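PDB 3KK7: putative cell invasion protein with MAC/Perforin domain from Bacteroides thetaiotaomicron VPI-5482, which is of uncertain function but belongs to the membrane-attack complex/perforin (MACPF) family and may take part in cell invasion or membrane attack. Local coordinates for residues A[33-38]-A[373-378]; A[159-164]-A[221-226]; A[171-176]-A[212-217]; A[293-298]-A[306-311]; A[401-406]-A[511-516]. One frame throughout, in Å; residues are numbered along the deposited sequence.

Interaction 1: A[33-38]-A[373-378]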
# COMPACT_ATOMS: atom_id res chain seq x y z
N ARG A 33 1.43 -28.06 9.17
CA ARG A 33 2.01 -27.32 8.06
C ARG A 33 1.04 -26.23 7.62
O ARG A 33 0.57 -26.26 6.49
CB ARG A 33 2.28 -28.24 6.89
CG ARG A 33 3.18 -29.38 7.26
CD ARG A 33 4.02 -29.86 6.09
NE ARG A 33 5.32 -30.28 6.61
CZ ARG A 33 6.46 -29.60 6.50
NH1 ARG A 33 6.53 -28.45 5.84
NH2 ARG A 33 7.56 -30.11 7.05
N VAL A 34 0.71 -25.31 8.52
CA VAL A 34 -0.23 -24.27 8.17
C VAL A 34 0.41 -22.91 8.38
O VAL A 34 0.75 -22.52 9.51
CB VAL A 34 -1.56 -24.41 8.94
CG1 VAL A 34 -2.54 -23.35 8.50
CG2 VAL A 34 -2.17 -25.77 8.69
N TRP A 35 0.57 -22.20 7.27
CA TRP A 35 1.23 -20.91 7.25
C TRP A 35 0.24 -19.74 7.19
O TRP A 35 0.64 -18.59 7.39
CB TRP A 35 2.23 -20.82 6.09
CG TRP A 35 2.91 -22.11 5.72
CD1 TRP A 35 3.00 -22.65 4.48
CD2 TRP A 35 3.58 -23.02 6.60
NE1 TRP A 35 3.69 -23.83 4.53
CE2 TRP A 35 4.05 -24.08 5.82
CE3 TRP A 35 3.83 -23.03 7.98
CZ2 TRP A 35 4.76 -25.16 6.36
CZ3 TRP A 35 4.54 -24.11 8.51
CH2 TRP A 35 4.99 -25.15 7.70
N SER A 36 -1.04 -20.03 6.96
CA SER A 36 -2.05 -18.97 6.91
C SER A 36 -3.45 -19.50 7.20
O SER A 36 -3.66 -20.68 7.21
CB SER A 36 -2.02 -18.29 5.54
OG SER A 36 -2.47 -19.14 4.52
N LYS A 37 -4.39 -18.59 7.43
CA LYS A 37 -5.82 -18.93 7.56
C LYS A 37 -6.58 -17.95 6.71
O LYS A 37 -6.34 -16.77 6.82
CB LYS A 37 -6.30 -18.80 9.02
CG LYS A 37 -5.81 -19.92 9.94
CD LYS A 37 -6.68 -20.07 11.22
CE LYS A 37 -6.36 -21.40 11.96
NZ LYS A 37 -7.41 -21.78 12.96
N LYS A 38 -7.49 -18.42 5.86
CA LYS A 38 -8.29 -17.53 5.02
C LYS A 38 -9.52 -17.10 5.79
O LYS A 38 -10.60 -17.59 5.52
CB LYS A 38 -8.72 -18.23 3.73
N GLU A 373 4.52 -18.66 3.94
CA GLU A 373 5.30 -19.88 3.72
C GLU A 373 5.90 -20.46 5.02
O GLU A 373 5.71 -19.89 6.09
CB GLU A 373 6.41 -19.60 2.70
CG GLU A 373 5.91 -19.33 1.29
CD GLU A 373 7.04 -18.89 0.31
OE1 GLU A 373 8.24 -19.20 0.54
OE2 GLU A 373 6.70 -18.21 -0.70
N GLU A 374 6.59 -21.59 4.91
CA GLU A 374 7.18 -22.25 6.08
C GLU A 374 8.34 -21.41 6.58
O GLU A 374 9.22 -21.05 5.80
CB GLU A 374 7.71 -23.65 5.73
CG GLU A 374 8.37 -24.44 6.91
CD GLU A 374 8.94 -25.81 6.51
OE1 GLU A 374 8.62 -26.30 5.40
OE2 GLU A 374 9.71 -26.39 7.32
N PRO A 375 8.34 -21.09 7.88
CA PRO A 375 9.52 -20.47 8.46
C PRO A 375 10.65 -21.47 8.80
O PRO A 375 10.41 -22.66 8.90
CB PRO A 375 8.98 -19.79 9.71
CG PRO A 375 7.78 -20.52 10.04
CD PRO A 375 7.20 -21.05 8.80
N TYR A 376 11.86 -20.94 8.99
CA TYR A 376 13.03 -21.76 9.24
C TYR A 376 14.19 -20.87 9.63
O TYR A 376 14.24 -19.72 9.22
CB TYR A 376 13.42 -22.57 8.00
CG TYR A 376 13.73 -21.74 6.77
CD1 TYR A 376 15.02 -21.26 6.54
CD2 TYR A 376 12.74 -21.45 5.84
CE1 TYR A 376 15.32 -20.50 5.40
CE2 TYR A 376 13.02 -20.69 4.70
CZ TYR A 376 14.31 -20.21 4.49
OH TYR A 376 14.57 -19.47 3.36
N ILE A 377 15.11 -21.41 10.41
CA ILE A 377 16.33 -20.72 10.76
C ILE A 377 17.42 -21.24 9.85
O ILE A 377 17.58 -22.45 9.73
CB ILE A 377 16.72 -21.00 12.20
CG1 ILE A 377 15.64 -20.47 13.14
CG2 ILE A 377 18.08 -20.38 12.49
CD1 ILE A 377 15.91 -20.72 14.62
N GLU A 378 18.16 -20.35 9.20
CA GLU A 378 19.32 -20.74 8.41
C GLU A 378 20.57 -20.16 9.09
O GLU A 378 20.62 -18.95 9.39
CB GLU A 378 19.20 -20.29 6.94
CG GLU A 378 19.02 -18.77 6.72
CD GLU A 378 18.79 -18.39 5.27
OE1 GLU A 378 19.31 -19.12 4.39
OE2 GLU A 378 18.10 -17.37 5.00

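Interaction 2: A[159-164]-A[221-226]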
# COMPACT_ATOMS: atom_id res chain seq x y z
N HIS A 159 -5.39 11.00 -25.40
CA HIS A 159 -6.43 10.80 -24.38
C HIS A 159 -6.79 12.07 -23.65
O HIS A 159 -5.99 13.00 -23.58
CB HIS A 159 -5.98 9.77 -23.37
CG HIS A 159 -5.40 8.55 -24.00
ND1 HIS A 159 -6.17 7.50 -24.43
CD2 HIS A 159 -4.12 8.23 -24.30
CE1 HIS A 159 -5.39 6.59 -24.98
NE2 HIS A 159 -4.14 7.00 -24.91
N GLY A 160 -8.00 12.09 -23.11
CA GLY A 160 -8.53 13.27 -22.41
C GLY A 160 -9.31 12.87 -21.17
O GLY A 160 -9.87 11.79 -21.13
N GLU A 161 -9.29 13.73 -20.15
CA GLU A 161 -10.13 13.56 -18.96
C GLU A 161 -10.70 14.90 -18.56
O GLU A 161 -10.02 15.92 -18.66
CB GLU A 161 -9.34 12.95 -17.80
CG GLU A 161 -10.21 12.62 -16.59
CD GLU A 161 -9.43 12.13 -15.39
OE1 GLU A 161 -8.22 11.89 -15.51
OE2 GLU A 161 -10.03 11.97 -14.33
N LEU A 162 -11.97 14.90 -18.16
CA LEU A 162 -12.62 16.12 -17.67
C LEU A 162 -13.15 15.83 -16.29
O LEU A 162 -13.58 14.70 -16.02
CB LEU A 162 -13.75 16.58 -18.61
CG LEU A 162 -14.64 17.80 -18.29
CD1 LEU A 162 -13.83 19.08 -18.17
CD2 LEU A 162 -15.76 18.00 -19.35
N SER A 163 -13.11 16.83 -15.41
CA SER A 163 -13.73 16.73 -14.10
C SER A 163 -14.58 17.94 -13.80
O SER A 163 -14.15 19.09 -13.96
CB SER A 163 -12.70 16.53 -13.00
OG SER A 163 -13.33 16.09 -11.82
N ILE A 164 -15.81 17.69 -13.39
CA ILE A 164 -16.78 18.73 -13.09
C ILE A 164 -17.24 18.40 -11.70
O ILE A 164 -17.84 17.34 -11.49
CB ILE A 164 -17.96 18.69 -14.09
CG1 ILE A 164 -17.43 18.94 -15.50
CG2 ILE A 164 -19.05 19.69 -13.72
CD1 ILE A 164 -18.48 19.03 -16.56
N ARG A 221 -19.71 14.87 -8.63
CA ARG A 221 -18.72 15.04 -9.70
C ARG A 221 -19.17 14.36 -10.96
O ARG A 221 -19.70 13.25 -10.89
CB ARG A 221 -17.39 14.43 -9.29
CG ARG A 221 -16.31 14.34 -10.38
CD ARG A 221 -15.03 13.78 -9.77
NE ARG A 221 -13.90 13.80 -10.68
CZ ARG A 221 -12.68 13.35 -10.37
NH1 ARG A 221 -12.44 12.83 -9.17
NH2 ARG A 221 -11.71 13.39 -11.26
N ALA A 222 -18.98 15.01 -12.12
CA ALA A 222 -19.10 14.31 -13.39
C ALA A 222 -17.69 14.16 -13.93
O ALA A 222 -16.90 15.08 -13.90
CB ALA A 222 -19.99 15.05 -14.34
N SER A 223 -17.38 12.95 -14.39
CA SER A 223 -16.06 12.57 -14.85
C SER A 223 -16.23 12.02 -16.24
O SER A 223 -17.07 11.17 -16.46
CB SER A 223 -15.53 11.46 -13.97
OG SER A 223 -14.29 11.01 -14.46
N ALA A 224 -15.46 12.52 -17.19
CA ALA A 224 -15.55 12.12 -18.58
C ALA A 224 -14.15 11.78 -19.07
O ALA A 224 -13.20 12.53 -18.81
CB ALA A 224 -16.15 13.26 -19.42
N LEU A 225 -14.03 10.65 -19.77
CA LEU A 225 -12.79 10.27 -20.43
C LEU A 225 -13.00 10.38 -21.92
O LEU A 225 -14.11 10.13 -22.41
CB LEU A 225 -12.38 8.85 -20.07
CG LEU A 225 -12.33 8.55 -18.57
CD1 LEU A 225 -12.16 7.06 -18.37
CD2 LEU A 225 -11.21 9.34 -17.94
N PHE A 226 -11.95 10.77 -22.63
CA PHE A 226 -11.98 10.96 -24.07
C PHE A 226 -10.91 10.13 -24.76
O PHE A 226 -9.77 9.95 -24.25
CB PHE A 226 -11.76 12.44 -24.45
CG PHE A 226 -12.78 13.39 -23.88
CD1 PHE A 226 -12.79 13.72 -22.55
CD2 PHE A 226 -13.70 13.99 -24.70
CE1 PHE A 226 -13.70 14.61 -22.05
CE2 PHE A 226 -14.62 14.86 -24.19
CZ PHE A 226 -14.61 15.17 -22.87
O HOH W 1 -8.60 7.66 -23.36
O HOH W 2 -12.70 12.92 -14.08

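Interaction 3: A[171-176]-A[212-217]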
# COMPACT_ATOMS: atom_id res chain seq x y z
N LEU A 171 -12.92 16.51 4.45
CA LEU A 171 -12.71 15.71 5.66
C LEU A 171 -11.27 15.37 5.81
O LEU A 171 -10.66 14.99 4.83
CB LEU A 171 -13.48 14.39 5.64
CG LEU A 171 -14.92 14.43 6.10
CD1 LEU A 171 -15.78 15.10 5.02
CD2 LEU A 171 -15.37 13.00 6.36
N ASN A 172 -10.76 15.47 7.03
CA ASN A 172 -9.37 15.13 7.32
C ASN A 172 -9.24 14.29 8.57
O ASN A 172 -9.92 14.54 9.56
CB ASN A 172 -8.54 16.40 7.46
CG ASN A 172 -8.37 17.13 6.14
OD1 ASN A 172 -9.26 17.88 5.72
ND2 ASN A 172 -7.24 16.89 5.47
N LEU A 173 -8.37 13.28 8.51
CA LEU A 173 -7.96 12.54 9.70
C LEU A 173 -6.64 13.14 10.13
O LEU A 173 -5.80 13.48 9.28
CB LEU A 173 -7.73 11.07 9.39
CG LEU A 173 -7.22 10.10 10.48
CD1 LEU A 173 -8.24 9.84 11.54
CD2 LEU A 173 -6.90 8.79 9.75
N GLN A 174 -6.46 13.26 11.44
CA GLN A 174 -5.22 13.72 12.04
C GLN A 174 -4.08 12.84 11.57
O GLN A 174 -4.17 11.63 11.68
CB GLN A 174 -5.35 13.60 13.56
CG GLN A 174 -4.08 13.86 14.36
CD GLN A 174 -3.53 15.23 14.15
OE1 GLN A 174 -2.32 15.40 14.07
NE2 GLN A 174 -4.42 16.23 14.04
N THR A 175 -3.00 13.43 11.06
CA THR A 175 -1.89 12.61 10.60
C THR A 175 -0.53 12.87 11.26
O THR A 175 0.49 12.38 10.77
CB THR A 175 -1.78 12.63 9.07
OG1 THR A 175 -1.64 13.98 8.63
CG2 THR A 175 -3.04 11.98 8.44
N ALA A 176 -0.49 13.59 12.38
CA ALA A 176 0.78 13.72 13.10
C ALA A 176 1.29 12.30 13.39
O ALA A 176 0.51 11.41 13.80
CB ALA A 176 0.65 14.52 14.39
N VAL A 212 -4.36 4.53 2.51
CA VAL A 212 -5.43 4.87 3.47
C VAL A 212 -5.89 6.30 3.26
O VAL A 212 -5.08 7.23 3.15
CB VAL A 212 -4.98 4.66 4.91
CG1 VAL A 212 -6.13 4.85 5.84
CG2 VAL A 212 -4.41 3.28 5.07
N LEU A 213 -7.21 6.48 3.18
CA LEU A 213 -7.80 7.82 3.00
C LEU A 213 -7.67 8.68 4.28
O LEU A 213 -8.28 8.37 5.28
CB LEU A 213 -9.29 7.69 2.60
CG LEU A 213 -9.52 7.19 1.16
CD1 LEU A 213 -10.88 6.48 1.00
CD2 LEU A 213 -9.37 8.32 0.11
N THR A 214 -6.90 9.77 4.21
CA THR A 214 -6.74 10.74 5.28
C THR A 214 -7.28 12.14 4.93
O THR A 214 -7.54 12.95 5.85
CB THR A 214 -5.25 10.94 5.65
OG1 THR A 214 -4.54 11.46 4.52
CG2 THR A 214 -4.60 9.65 6.12
N GLY A 215 -7.42 12.43 3.63
CA GLY A 215 -7.88 13.77 3.18
C GLY A 215 -8.63 13.77 1.84
O GLY A 215 -8.05 13.55 0.79
N TYR A 216 -9.93 14.04 1.87
CA TYR A 216 -10.69 14.06 0.63
C TYR A 216 -11.73 15.14 0.62
O TYR A 216 -11.93 15.82 1.62
CB TYR A 216 -11.35 12.71 0.38
CG TYR A 216 -12.37 12.20 1.40
CD1 TYR A 216 -13.73 12.47 1.26
CD2 TYR A 216 -11.97 11.36 2.45
CE1 TYR A 216 -14.66 11.95 2.15
CE2 TYR A 216 -12.88 10.84 3.35
CZ TYR A 216 -14.23 11.12 3.21
OH TYR A 216 -15.13 10.58 4.14
N TYR A 217 -12.37 15.31 -0.54
CA TYR A 217 -13.47 16.25 -0.71
C TYR A 217 -14.77 15.51 -0.91
O TYR A 217 -14.77 14.38 -1.39
CB TYR A 217 -13.22 17.13 -1.92
CG TYR A 217 -12.02 18.01 -1.77
CD1 TYR A 217 -12.10 19.21 -1.08
CD2 TYR A 217 -10.79 17.66 -2.34
CE1 TYR A 217 -11.00 20.03 -0.97
CE2 TYR A 217 -9.70 18.47 -2.23
CZ TYR A 217 -9.81 19.65 -1.54
OH TYR A 217 -8.73 20.45 -1.41
O HOH W 3 -5.50 15.08 7.21

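Interaction 4: A[293-298]-A[306-311]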
# COMPACT_ATOMS: atom_id res chain seq x y z
N TYR A 293 -16.26 9.65 -26.11
CA TYR A 293 -16.24 9.89 -24.65
C TYR A 293 -17.12 8.97 -23.85
O TYR A 293 -18.03 8.37 -24.39
CB TYR A 293 -16.66 11.31 -24.33
CG TYR A 293 -18.17 11.61 -24.46
CD1 TYR A 293 -18.75 11.86 -25.71
CD2 TYR A 293 -19.00 11.71 -23.34
CE1 TYR A 293 -20.09 12.17 -25.83
CE2 TYR A 293 -20.38 12.01 -23.46
CZ TYR A 293 -20.91 12.24 -24.71
OH TYR A 293 -22.23 12.52 -24.88
N SER A 294 -16.85 8.89 -22.56
CA SER A 294 -17.69 8.17 -21.65
C SER A 294 -17.74 8.97 -20.37
O SER A 294 -16.72 9.47 -19.93
CB SER A 294 -17.14 6.76 -21.41
OG SER A 294 -17.81 6.09 -20.35
N ILE A 295 -18.92 9.12 -19.79
CA ILE A 295 -19.01 9.82 -18.52
C ILE A 295 -19.52 8.91 -17.41
O ILE A 295 -20.04 7.82 -17.65
CB ILE A 295 -19.88 11.05 -18.61
CG1 ILE A 295 -21.31 10.69 -18.97
CG2 ILE A 295 -19.32 12.01 -19.60
CD1 ILE A 295 -22.28 11.67 -18.35
N LYS A 296 -19.31 9.39 -16.19
CA LYS A 296 -19.77 8.74 -14.97
C LYS A 296 -19.98 9.82 -13.95
O LYS A 296 -19.10 10.68 -13.80
CB LYS A 296 -18.75 7.73 -14.43
CG LYS A 296 -19.32 6.91 -13.22
CD LYS A 296 -18.43 5.73 -12.76
CE LYS A 296 -17.21 6.14 -11.95
NZ LYS A 296 -16.59 4.95 -11.30
N THR A 297 -21.11 9.80 -13.25
CA THR A 297 -21.37 10.79 -12.21
C THR A 297 -21.15 10.12 -10.87
O THR A 297 -21.38 8.92 -10.73
CB THR A 297 -22.77 11.40 -12.30
OG1 THR A 297 -23.75 10.36 -12.36
CG2 THR A 297 -22.90 12.28 -13.52
N LEU A 298 -20.66 10.90 -9.92
CA LEU A 298 -20.40 10.44 -8.56
C LEU A 298 -21.34 11.22 -7.67
O LEU A 298 -21.24 12.45 -7.60
CB LEU A 298 -18.97 10.74 -8.14
CG LEU A 298 -17.86 10.08 -8.94
CD1 LEU A 298 -16.54 10.38 -8.26
CD2 LEU A 298 -18.05 8.61 -9.04
N ILE A 306 -22.90 4.31 -13.33
CA ILE A 306 -22.05 3.33 -14.00
C ILE A 306 -21.51 4.01 -15.24
O ILE A 306 -22.27 4.63 -15.97
CB ILE A 306 -22.86 2.07 -14.43
CG1 ILE A 306 -23.41 1.35 -13.18
CG2 ILE A 306 -22.00 1.13 -15.31
CD1 ILE A 306 -24.55 0.32 -13.47
N SER A 307 -20.22 3.91 -15.48
CA SER A 307 -19.64 4.53 -16.67
C SER A 307 -20.48 4.22 -17.89
O SER A 307 -20.89 3.08 -18.05
CB SER A 307 -18.19 4.09 -16.87
OG SER A 307 -17.32 4.94 -16.13
N THR A 308 -20.76 5.22 -18.73
CA THR A 308 -21.56 5.02 -19.95
C THR A 308 -20.77 4.32 -21.07
O THR A 308 -19.55 4.40 -21.13
CB THR A 308 -22.05 6.33 -20.56
OG1 THR A 308 -20.92 7.06 -21.12
CG2 THR A 308 -22.82 7.18 -19.56
N PRO A 309 -21.48 3.67 -21.99
CA PRO A 309 -20.78 3.22 -23.16
C PRO A 309 -20.16 4.42 -23.86
O PRO A 309 -20.54 5.56 -23.58
CB PRO A 309 -21.89 2.62 -24.04
CG PRO A 309 -23.03 2.34 -23.14
CD PRO A 309 -22.92 3.35 -22.04
N PRO A 310 -19.25 4.17 -24.81
CA PRO A 310 -18.59 5.25 -25.50
C PRO A 310 -19.46 5.84 -26.61
O PRO A 310 -20.14 5.11 -27.32
CB PRO A 310 -17.32 4.60 -26.05
CG PRO A 310 -17.70 3.21 -26.26
CD PRO A 310 -18.75 2.86 -25.25
N TYR A 311 -19.40 7.17 -26.73
CA TYR A 311 -20.21 7.92 -27.67
C TYR A 311 -19.32 8.86 -28.45
O TYR A 311 -18.34 9.39 -27.91
CB TYR A 311 -21.29 8.73 -26.91
CG TYR A 311 -22.26 7.88 -26.12
CD1 TYR A 311 -23.04 6.92 -26.76
CD2 TYR A 311 -22.40 8.03 -24.74
CE1 TYR A 311 -23.93 6.12 -26.04
CE2 TYR A 311 -23.30 7.24 -24.01
CZ TYR A 311 -24.06 6.29 -24.68
OH TYR A 311 -24.95 5.49 -24.00
O HOH W 4 -16.25 6.79 -17.51

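Interaction 5: A[401-406]-A[511-516]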
# COMPACT_ATOMS: atom_id res chain seq x y z
N ASN A 401 13.94 -16.95 9.03
CA ASN A 401 13.10 -16.61 7.89
C ASN A 401 11.65 -16.70 8.34
O ASN A 401 11.21 -17.77 8.76
CB ASN A 401 13.35 -17.53 6.68
CG ASN A 401 14.58 -17.10 5.85
OD1 ASN A 401 14.47 -16.84 4.65
ND2 ASN A 401 15.75 -17.03 6.50
N THR A 402 10.92 -15.57 8.28
CA THR A 402 9.55 -15.50 8.76
C THR A 402 8.58 -16.08 7.73
O THR A 402 8.98 -16.42 6.64
CB THR A 402 9.13 -14.04 9.09
OG1 THR A 402 9.01 -13.27 7.88
CG2 THR A 402 10.15 -13.40 10.02
N ARG A 403 7.31 -16.17 8.09
CA ARG A 403 6.28 -16.62 7.18
C ARG A 403 6.19 -15.77 5.91
O ARG A 403 5.86 -16.26 4.80
CB ARG A 403 4.92 -16.56 7.87
CG ARG A 403 4.70 -17.56 8.99
CD ARG A 403 3.23 -17.58 9.39
NE ARG A 403 2.84 -16.34 10.04
CZ ARG A 403 1.60 -15.85 10.13
NH1 ARG A 403 1.40 -14.69 10.75
NH2 ARG A 403 0.57 -16.48 9.60
N GLN A 404 6.47 -14.49 6.10
CA GLN A 404 6.33 -13.48 5.07
C GLN A 404 7.58 -13.50 4.21
O GLN A 404 7.63 -12.88 3.15
CB GLN A 404 6.13 -12.10 5.71
CG GLN A 404 4.88 -11.95 6.63
CD GLN A 404 4.98 -12.58 8.04
OE1 GLN A 404 6.08 -12.86 8.55
NE2 GLN A 404 3.83 -12.81 8.67
N GLY A 405 8.60 -14.21 4.67
CA GLY A 405 9.86 -14.35 3.94
C GLY A 405 10.87 -13.25 4.24
O GLY A 405 11.74 -12.97 3.44
N ASP A 406 10.75 -12.64 5.41
CA ASP A 406 11.70 -11.64 5.88
C ASP A 406 12.84 -12.41 6.53
O ASP A 406 12.61 -13.49 7.04
CB ASP A 406 11.04 -10.72 6.90
CG ASP A 406 9.70 -10.20 6.44
OD1 ASP A 406 9.62 -9.59 5.34
OD2 ASP A 406 8.71 -10.42 7.18
N ASP A 511 2.78 -22.06 16.22
CA ASP A 511 2.96 -23.44 15.73
C ASP A 511 3.69 -23.50 14.38
O ASP A 511 4.49 -24.41 14.13
CB ASP A 511 1.63 -24.25 15.73
CG ASP A 511 1.33 -24.94 17.10
OD1 ASP A 511 2.27 -25.05 17.92
OD2 ASP A 511 0.16 -25.37 17.34
N ALA A 512 3.44 -22.52 13.51
CA ALA A 512 4.19 -22.42 12.27
C ALA A 512 5.69 -22.26 12.56
O ALA A 512 6.53 -22.86 11.87
CB ALA A 512 3.68 -21.31 11.45
N TYR A 513 6.04 -21.54 13.61
CA TYR A 513 7.45 -21.40 14.01
C TYR A 513 7.93 -22.47 14.99
O TYR A 513 9.11 -22.52 15.36
CB TYR A 513 7.70 -20.02 14.60
CG TYR A 513 7.52 -18.88 13.61
CD1 TYR A 513 6.26 -18.38 13.31
CD2 TYR A 513 8.61 -18.27 13.02
CE1 TYR A 513 6.09 -17.33 12.43
CE2 TYR A 513 8.46 -17.21 12.14
CZ TYR A 513 7.21 -16.74 11.85
OH TYR A 513 7.08 -15.69 10.96
N GLY A 514 7.03 -23.35 15.41
CA GLY A 514 7.35 -24.40 16.40
C GLY A 514 7.91 -23.80 17.67
O GLY A 514 8.95 -24.23 18.15
N ILE A 515 7.22 -22.78 18.19
CA ILE A 515 7.65 -22.02 19.37
C ILE A 515 6.55 -21.93 20.45
O ILE A 515 6.68 -21.19 21.42
CB ILE A 515 8.13 -20.57 19.00
CG1 ILE A 515 6.99 -19.73 18.41
CG2 ILE A 515 9.29 -20.60 18.03
CD1 ILE A 515 7.41 -18.37 18.07
N LEU A 516 5.49 -22.71 20.29
CA LEU A 516 4.36 -22.61 21.18
C LEU A 516 4.78 -22.94 22.61
O LEU A 516 4.42 -22.22 23.54
CB LEU A 516 3.23 -23.52 20.71
CG LEU A 516 1.91 -23.41 21.48
CD1 LEU A 516 1.51 -21.94 21.76
CD2 LEU A 516 0.82 -24.18 20.71

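Interaction 1: A[33-38]-A[373-378]
Glu374 OE1 is the best-held polar atom, gripped across the contact by one bond: Arg33 NH1 lies 3.0 Å from Glu374 OE1 in a hydrogen-bonded salt bridge with an N-H...O angle of 155°. The bond lies in the guanidinium plane, yet it meets the carboxylate from above its plane, the two groups being turned 73° apart. Arg33 reaches this position through a bend at chi3 (145°). Glu374 runs fully extended, CG anti to its backbone N, so that its aliphatic part lies alongside the Trp35 indole. This is a CH-pi contact: Glu374 CA sits over the centre of the six-membered ring, 3.6 Å from its centroid, while Glu374 CB comes within 3.4 Å of Trp35 CZ2. Glu373 C covers the same indole face nearer the rim, and Arg33 C lies over the opposite face. The loop after strand 22-25 is thus laid, at the surface, against the lead-in to strand 376-386, at the passage from the MACPF region to D2. Pro375 CD approaches Trp35 CE3 obliquely at 4.0 Å, and Ala512 of helix 508-512 also touches the indole. Trp35 O accepts a hydrogen bond from Arg403 NH2, tying the loop to the 401-406 turn.

Interaction 2: A[159-164]-A[221-226]
Arg221 is stretched from CB to NE, with CG anti to the backbone N (chi1 171°), and Ser163 holds OG anti to its own N (chi1 -165°), which sets Ser163 OG 2.6 Å from Arg221 NE. Glu161, also extended (chi1 -174°), brings OE2 to 3.8 Å from Arg221 NH2, a long salt bridge with carboxylate and guanidinium planes nearly parallel. A water fills in between: it donates to Glu161 OE2 and Leu162 O, accepts from Ser223 OG, and is weakly bonded by Arg221 NH2. The backbones form a regular antiparallel ladder of six N-H...O bonds, in which Leu162 N lies 2.7 Å from Ala224 O. On the face of Leu162, Ala224 and Phe226, Leu162 CB meets the edge of the Phe226 ring at CE1, 4.0 Å away. Phe226 packs beside Gly160, where a side chain would be crowded by Phe226 CB. Strands 157-173 and 220-230 belong to the large curled antiparallel sheet of the MACPF fold. Glu161 OE1 is bridged to Arg139, and Arg221 NH1 donates to the carbonyls of Ile69 and Ile336. The buried guanidinium charge is probably balanced in part by Glu161, the water linking both charges to the Ser223 hydroxyl and Leu162 O.

Interaction 3: A[171-176]-A[212-217]
From CB onward, Tyr216 is set by a chi1 of 62°, which places CG on the side where it sits between the backbone N and C and lays the ring alongside Leu171, both side chains pointing the same way. Leu171 CB lies over one ring face, offset toward the rim and 4.1 Å from Tyr216 CZ. Further out, Leu171 CD2 is 3.8 Å from Tyr216 CZ and, at the tip, 3.3 Å from Tyr216 OH. That hydroxyl is hydrogen-bonded to Ala52 O, beyond the two segments. Behind the side chains the strands run antiparallel: Leu171 and Tyr216 form a hydrogen-bonded pair with two nearly straight N-H...O bonds, and Leu173 N donates to Thr214 O at 2.8 Å. Thr214 breaks strand 211-218, and its CG2 meets Thr175 CG2 at 3.6 Å, methyl to methyl, the two threonines crossing at about a right angle. The pairing closes the end of strand 157-173, just before helix 177-186, within the curled MACPF sheet. One water accepts from Asn172 ND2 and donates to Leu173 O and Thr214 O, the latter at 3.2 Å. Asn172 ND2 also donates to Gln339 OE1. Thr214 O therefore receives both a backbone N-H and a water at the strand break, so that its polar demand is met where regular pairing stops, while the Tyr216 ring is given to apolar packing and its OH to a backbone carbonyl.

Interaction 4: A[293-298]-A[306-311]
The side chains of Tyr293 and Tyr311 cross obliquely at one end of this contact. The Tyr311 ring carries Pro309 O over one face, offset toward the rim, and the Tyr293 ring has Ile295 CG2 in plane at its edge. Tyr293 CE1 packs on Tyr311 CB at 3.8 Å, brought there by a chi1 of 74° that puts CG between backbone N and carbonyl carbon. Beneath them Tyr293 and Tyr311 form an antiparallel hydrogen-bonded pair, Tyr293 N lying 2.8 Å from Tyr311 O. Beyond it, side chains join in the pairing of the 306-311 loop with the strand. Ser294 OG, anti to its N, donates to Thr308 O along a lone pair at 2.5 Å, and Thr308 N reaches Ile295 O at 2.9 Å, nearly along the C=O axis. Thr308 OG1 accepts from Ile295 N at 3.2 Å and donates to Pro309 O, so this one hydroxyl links strand and loop; Thr308 CG2 lies 3.9 Å from Ile295 CG1. An alanine at Thr308 removes the hydroxyl that Ile295 N donates to and the methyl on Ile295, and would probably loosen the loop on the strand. Ser307 OG touches Lys296 CB and CD, and Lys296 NZ goes on to a salt bridge with Asp71. The loop thus covers one edge of strand 288-298 in the MACPF sheet, strand 220-230 pairs along the other, and Ile318 of strand 318-319 packs on Tyr293 and Ile295.

Interaction 5: A[401-406]-A[511-516]
One hydrogen bond joins the segments: Arg403 N donates to Tyr513 OH at 2.9 Å, with an N-H...O angle of 162°. The same hydroxyl is hydrogen-bonded to the terminal carboxylate of Leu541, whose OXT also forms a salt bridge with Arg403 NE. By van der Waals contact, Thr402 CB lies 3.2 Å from Tyr513 OH, the two side chains running alongside, whereas the Arg403 and Tyr513 side chains cross at about a right angle, Arg403 CG lying 3.7 Å from Tyr513 CE1. The Arg403 guanidinium, turned 70° from the ring plane, donates to Tyr197 O. Within the segments, Thr402 to Gly405 form a type I beta turn, Thr402 OG1 accepting from Asp406 N at 3.1 Å. Gly514 ends helix 508-512 in a Schellman motif, its positive phi (56°) suiting glycine. A phenylalanine in place of Tyr513 lacks the hydroxyl shared by Arg403 N and Leu541, and would probably loosen the turn's hold on the helix end. The contact is buried and joins two family domains: the turn between strands 392-401 and 407-411 of D2 meets the end of helix 508-512 in D3, with Gln404 also resting on helix 353-363.

Interactions 1 and 5 form one cluster, their centres about 5 Å apart: Tyr376 O lies 2.8 Å from Asn401 N, Pro375 CB packs on Asn401 O, and Pro375 CG touches Ala512 O, so the 373-378 segment lies against both halves of interaction 5. Interactions 2 and 4 are joined through strands 220-230 and 288-298, neighbours in one sheet, with centres about 9 Å apart and Ser223 O 2.9 Å from Lys296 N. Interaction 3 sits on the same large sheet, its centre about 25 Å from that of interaction 2 along strand 157-173. The two groups lie on opposite sides of the chain's centre, interactions 1 and 2 having centres about 47 Å apart.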